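Long-range contacts in putative oxidoreductase molybdopterin-binding subunit (Sulfolobus tokodaii, PDB 4ZOH), which binds a pterin cytosine dinucleotide cofactor and is probably the molybdenum-cofactor subunit of an oxidoreductase of the xanthine dehydrogenase and aldehyde oxidase family: residues K40-I46 with E101-Y107; D106-D110 with D626-Q630. One frame throughout, in Å; residues are numbered along the deposited sequence.

Contact 1: K40-I46 with E101-Y107; sequences KYPHARI and EYEELDY
Tyr-41 turns the edge of its ring onto one face of Tyr-102, a T-shaped pair with the planes 84° apart and Tyr-41 CD2 3.4 Å from Tyr-102 CD1. The Tyr-41 ring is itself sandwiched: Lys-40 CG lies over one face near the rim, and Glu-104 covers the other, its CG 3.7 Å from the ring centroid in a CH-pi contact and its carboxylate stacked at 28° to the ring. At the far end of Tyr-102, OH accepts a nearly straight bond from Lys-40 N (3.1 Å); nearer the backbone, CD1 meets Ile-46 CG2 obliquely. A leucine in place of Tyr-102 would probably leave the backbone N-H of Lys-40 without this acceptor and the Tyr-41 edge without an aromatic face. His-43 swings CG anti to its backbone N (chi1 -160°), which brings ND1 to Asp-106 O at 2.7 Å; Leu-105 CD1 sits over the imidazole, and NE2 is hydrogen-bonded to Glu-72 OE2. Next to it, Pro-42 CG rests over the centre of the Tyr-107 ring, 3.5 Å from its centroid. On the sheet face carrying Arg-45 and Glu-103, a water accepts from Arg-45 NH1 and donates to Glu-103 OE1. Paired backbone bonds between Arg-45 and Glu-103 join antiparallel strands 44-48 and 100-104 in the a/b hammerhead region; strand 72-73 flanks 44-48 on its other side, and Ile-80 of strand 79-85 packs against Ile-46 and Tyr-102.

Contact 2: D106-D110 with D626-Q630; sequences DYVLD and DENGQ
The phenol of Tyr-107 reaches the turn of 626-629 end on, its OH giving a 2.6 Å hydrogen bond to Glu-627 O. The hydroxyl lies in the carbonyl plane and on a lone pair, with a C=O...O angle of 134°, and the acceptor stays near the plane of the ring, at its edge. Tyr-107 holds CG between its backbone N and carbonyl carbon (chi1 57°), and from there the ring extends to the turn, where OH also touches Asn-628 CA. Leu-109 packs its two methyls against the backbone of the turn. With CG beside the backbone N and the chain then extended (chi2 -177°), it sets CD1 3.4 Å from Asp-626 O and 3.6 Å from Gly-629 N, while CD2 lies 3.8 Å from Gly-629 CA. The type I turn is braced from within: Gly-629 N bonds to Asp-626 O, and Asp-626 OD1 accepts from Gln-630 N at 2.9 Å, approached from above the carboxylate plane. The contact thus joins the loop between strand 100-104 and helix 111-114, N-capped by Asp-110, to the loop between helix 600-619 and strand 651-655 in the cofactor-binding region.

Overall arrangement
Contacts 1 and 2 lie on the same side of the chain's centre, with their own centres about 11 Å apart, and meet along the chain at Asp-106 and Tyr-107. Contact 1 is partly buried and pairs the central strand 44-48 with the outer strand 100-104 of the small hammerhead sheet, combining strand pairing with aromatic stacking. Contact 2 is a smaller surface contact between loops more than 500 residues apart, depending on one phenol bond and a leucine. Tyr-107 serves both, using a ring face in the first and its hydroxyl in the second. Pro-42 CD also packs against Asn-628 O at 3.4 Å, so 40-46 touches the segment 626-630 directly.

Contact 1: K40-I46 with E101-Y107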
# COMPACT_ATOMS: atom_id res chain seq x y z
N LYS A 40 -31.81 -14.16 5.89
CA LYS A 40 -32.75 -13.60 6.87
C LYS A 40 -33.54 -14.69 7.59
O LYS A 40 -34.33 -14.39 8.46
CB LYS A 40 -33.65 -12.55 6.25
CG LYS A 40 -34.62 -13.17 5.26
CD LYS A 40 -35.92 -12.36 5.22
CE LYS A 40 -36.15 -11.72 3.88
NZ LYS A 40 -37.16 -10.60 3.98
N TYR A 41 -33.28 -15.96 7.29
CA TYR A 41 -33.99 -17.07 7.96
C TYR A 41 -33.07 -18.06 8.63
O TYR A 41 -31.92 -18.24 8.18
CB TYR A 41 -34.87 -17.84 6.94
CG TYR A 41 -36.04 -17.02 6.43
CD1 TYR A 41 -37.11 -16.68 7.29
CD2 TYR A 41 -36.12 -16.61 5.07
CE1 TYR A 41 -38.19 -15.94 6.81
CE2 TYR A 41 -37.20 -15.87 4.59
CZ TYR A 41 -38.23 -15.56 5.45
OH TYR A 41 -39.30 -14.82 5.02
N PRO A 42 -33.54 -18.69 9.74
CA PRO A 42 -32.72 -19.68 10.44
C PRO A 42 -32.43 -20.95 9.65
O PRO A 42 -31.37 -21.60 9.85
CB PRO A 42 -33.55 -20.01 11.70
CG PRO A 42 -34.91 -19.41 11.45
CD PRO A 42 -34.74 -18.28 10.51
N HIS A 43 -33.38 -21.34 8.80
CA HIS A 43 -33.25 -22.59 8.00
C HIS A 43 -34.14 -22.51 6.77
O HIS A 43 -35.36 -22.33 6.86
CB HIS A 43 -33.60 -23.84 8.79
CG HIS A 43 -33.05 -25.12 8.21
ND1 HIS A 43 -33.43 -26.38 8.66
CD2 HIS A 43 -32.17 -25.33 7.21
CE1 HIS A 43 -32.75 -27.30 8.00
NE2 HIS A 43 -31.97 -26.69 7.11
N ALA A 44 -33.51 -22.57 5.60
CA ALA A 44 -34.20 -22.33 4.32
C ALA A 44 -33.43 -22.92 3.18
O ALA A 44 -32.17 -23.01 3.21
CB ALA A 44 -34.48 -20.86 4.05
N ARG A 45 -34.20 -23.35 2.17
CA ARG A 45 -33.60 -23.57 0.85
C ARG A 45 -33.53 -22.26 0.15
O ARG A 45 -34.39 -21.40 0.35
CB ARG A 45 -34.32 -24.67 0.03
CG ARG A 45 -33.77 -25.98 0.51
CD ARG A 45 -34.14 -27.13 -0.39
NE ARG A 45 -33.82 -28.39 0.29
CZ ARG A 45 -34.64 -29.05 1.10
NH1 ARG A 45 -35.89 -28.61 1.39
NH2 ARG A 45 -34.19 -30.19 1.64
N ILE A 46 -32.46 -22.09 -0.62
CA ILE A 46 -32.22 -20.82 -1.30
C ILE A 46 -31.91 -20.93 -2.81
O ILE A 46 -31.22 -21.86 -3.23
CB ILE A 46 -31.05 -20.02 -0.62
CG1 ILE A 46 -29.86 -20.93 -0.31
CG2 ILE A 46 -31.56 -19.25 0.63
CD1 ILE A 46 -28.50 -20.22 -0.41
N GLU A 101 -34.48 -16.42 -3.45
CA GLU A 101 -35.71 -17.12 -3.28
C GLU A 101 -35.51 -18.11 -2.12
O GLU A 101 -34.63 -19.02 -2.15
CB GLU A 101 -36.19 -17.75 -4.61
CG GLU A 101 -37.01 -19.05 -4.46
CD GLU A 101 -37.06 -19.95 -5.72
OE1 GLU A 101 -36.80 -21.18 -5.60
OE2 GLU A 101 -37.36 -19.42 -6.83
N TYR A 102 -36.34 -17.92 -1.09
CA TYR A 102 -36.32 -18.75 0.12
C TYR A 102 -37.46 -19.78 0.21
O TYR A 102 -38.59 -19.45 -0.03
CB TYR A 102 -36.43 -17.85 1.35
CG TYR A 102 -35.29 -16.86 1.68
CD1 TYR A 102 -34.15 -17.28 2.37
CD2 TYR A 102 -35.43 -15.49 1.41
CE1 TYR A 102 -33.16 -16.34 2.76
CE2 TYR A 102 -34.45 -14.57 1.77
CZ TYR A 102 -33.31 -15.02 2.46
OH TYR A 102 -32.36 -14.12 2.86
N GLU A 103 -37.14 -21.00 0.59
CA GLU A 103 -38.13 -21.97 1.08
C GLU A 103 -37.88 -22.26 2.56
O GLU A 103 -36.95 -22.99 2.88
CB GLU A 103 -38.04 -23.26 0.26
CG GLU A 103 -38.49 -23.03 -1.17
CD GLU A 103 -38.07 -24.13 -2.14
OE1 GLU A 103 -37.68 -25.28 -1.73
OE2 GLU A 103 -38.20 -23.81 -3.34
N GLU A 104 -38.69 -21.65 3.42
CA GLU A 104 -38.49 -21.74 4.86
C GLU A 104 -38.66 -23.16 5.28
O GLU A 104 -39.64 -23.77 4.92
CB GLU A 104 -39.49 -20.90 5.59
CG GLU A 104 -39.09 -19.46 5.73
CD GLU A 104 -40.30 -18.69 6.18
OE1 GLU A 104 -40.40 -18.33 7.38
OE2 GLU A 104 -41.19 -18.52 5.32
N LEU A 105 -37.64 -23.70 5.95
CA LEU A 105 -37.66 -25.01 6.57
C LEU A 105 -37.81 -24.88 8.05
O LEU A 105 -37.75 -23.77 8.64
CB LEU A 105 -36.41 -25.80 6.26
CG LEU A 105 -36.11 -25.79 4.78
CD1 LEU A 105 -34.71 -26.33 4.55
CD2 LEU A 105 -37.18 -26.63 4.04
N ASP A 106 -38.04 -26.04 8.66
CA ASP A 106 -38.16 -26.09 10.09
C ASP A 106 -36.72 -26.02 10.68
O ASP A 106 -35.75 -26.57 10.12
CB ASP A 106 -38.93 -27.38 10.55
CG ASP A 106 -39.40 -27.31 12.04
OD1 ASP A 106 -39.57 -26.20 12.62
OD2 ASP A 106 -39.59 -28.39 12.64
N TYR A 107 -36.65 -25.39 11.85
CA TYR A 107 -35.39 -25.10 12.52
C TYR A 107 -35.44 -25.34 14.02
O TYR A 107 -36.52 -25.34 14.63
CB TYR A 107 -35.05 -23.66 12.25
CG TYR A 107 -36.09 -22.69 12.68
CD1 TYR A 107 -35.99 -22.08 13.94
CD2 TYR A 107 -37.12 -22.30 11.83
CE1 TYR A 107 -36.91 -21.16 14.37
CE2 TYR A 107 -38.05 -21.38 12.27
CZ TYR A 107 -37.92 -20.82 13.55
OH TYR A 107 -38.78 -19.88 14.03
O HOH W 1 -37.69 -26.89 0.24

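Contact 2: D106-D110 with D626-Q630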
# COMPACT_ATOMS: atom_id res chain seq x y z
N ASP A 106 -38.04 -26.04 8.66
CA ASP A 106 -38.16 -26.09 10.09
C ASP A 106 -36.72 -26.02 10.68
O ASP A 106 -35.75 -26.57 10.12
CB ASP A 106 -38.93 -27.38 10.55
CG ASP A 106 -39.40 -27.31 12.04
OD1 ASP A 106 -39.57 -26.20 12.62
OD2 ASP A 106 -39.59 -28.39 12.64
N TYR A 107 -36.65 -25.39 11.85
CA TYR A 107 -35.39 -25.10 12.52
C TYR A 107 -35.44 -25.34 14.02
O TYR A 107 -36.52 -25.34 14.63
CB TYR A 107 -35.05 -23.66 12.25
CG TYR A 107 -36.09 -22.69 12.68
CD1 TYR A 107 -35.99 -22.08 13.94
CD2 TYR A 107 -37.12 -22.30 11.83
CE1 TYR A 107 -36.91 -21.16 14.37
CE2 TYR A 107 -38.05 -21.38 12.27
CZ TYR A 107 -37.92 -20.82 13.55
OH TYR A 107 -38.78 -19.88 14.03
N VAL A 108 -34.27 -25.57 14.60
CA VAL A 108 -34.17 -25.76 16.04
C VAL A 108 -33.11 -24.80 16.68
O VAL A 108 -31.99 -24.72 16.18
CB VAL A 108 -33.96 -27.26 16.35
CG1 VAL A 108 -32.65 -27.78 15.86
CG2 VAL A 108 -34.19 -27.55 17.82
N LEU A 109 -33.51 -24.08 17.74
CA LEU A 109 -32.73 -23.08 18.52
C LEU A 109 -32.15 -23.62 19.84
O LEU A 109 -31.02 -23.28 20.27
CB LEU A 109 -33.61 -21.84 18.79
CG LEU A 109 -34.13 -21.18 17.51
CD1 LEU A 109 -34.94 -19.93 17.83
CD2 LEU A 109 -33.00 -20.84 16.52
N ASP A 110 -32.90 -24.50 20.48
CA ASP A 110 -32.51 -25.02 21.77
C ASP A 110 -31.75 -26.31 21.62
O ASP A 110 -32.31 -27.25 21.06
CB ASP A 110 -33.81 -25.13 22.56
CG ASP A 110 -33.64 -25.84 23.92
OD1 ASP A 110 -32.59 -26.44 24.26
OD2 ASP A 110 -34.64 -25.83 24.64
N ASP A 626 -34.81 -14.32 19.26
CA ASP A 626 -36.24 -14.48 19.38
C ASP A 626 -36.62 -15.87 18.78
O ASP A 626 -35.76 -16.64 18.26
CB ASP A 626 -36.94 -13.32 18.70
CG ASP A 626 -36.78 -13.40 17.16
OD1 ASP A 626 -36.37 -14.44 16.62
OD2 ASP A 626 -37.09 -12.42 16.50
N GLU A 627 -37.89 -16.23 18.84
CA GLU A 627 -38.27 -17.57 18.44
C GLU A 627 -38.28 -17.78 16.90
O GLU A 627 -38.33 -18.90 16.45
CB GLU A 627 -39.60 -17.95 19.09
CG GLU A 627 -40.77 -17.63 18.20
CD GLU A 627 -41.84 -16.87 18.92
OE1 GLU A 627 -42.13 -17.21 20.09
OE2 GLU A 627 -42.39 -15.93 18.30
N ASN A 628 -38.19 -16.70 16.12
CA ASN A 628 -37.79 -16.77 14.70
C ASN A 628 -36.29 -16.94 14.43
O ASN A 628 -35.85 -16.73 13.30
CB ASN A 628 -38.21 -15.50 14.00
CG ASN A 628 -39.69 -15.28 14.09
OD1 ASN A 628 -40.44 -16.20 13.98
ND2 ASN A 628 -40.10 -14.04 14.28
N GLY A 629 -35.50 -17.22 15.48
CA GLY A 629 -34.04 -17.38 15.37
C GLY A 629 -33.29 -16.08 14.98
O GLY A 629 -32.20 -16.19 14.44
N GLN A 630 -33.89 -14.89 15.22
CA GLN A 630 -33.23 -13.57 15.04
C GLN A 630 -32.56 -13.16 16.35
O GLN A 630 -33.20 -13.10 17.42
CB GLN A 630 -34.20 -12.42 14.72
CG GLN A 630 -35.36 -12.67 13.77
CD GLN A 630 -34.92 -12.84 12.36
OE1 GLN A 630 -34.46 -13.91 11.96
NE2 GLN A 630 -35.09 -11.80 11.58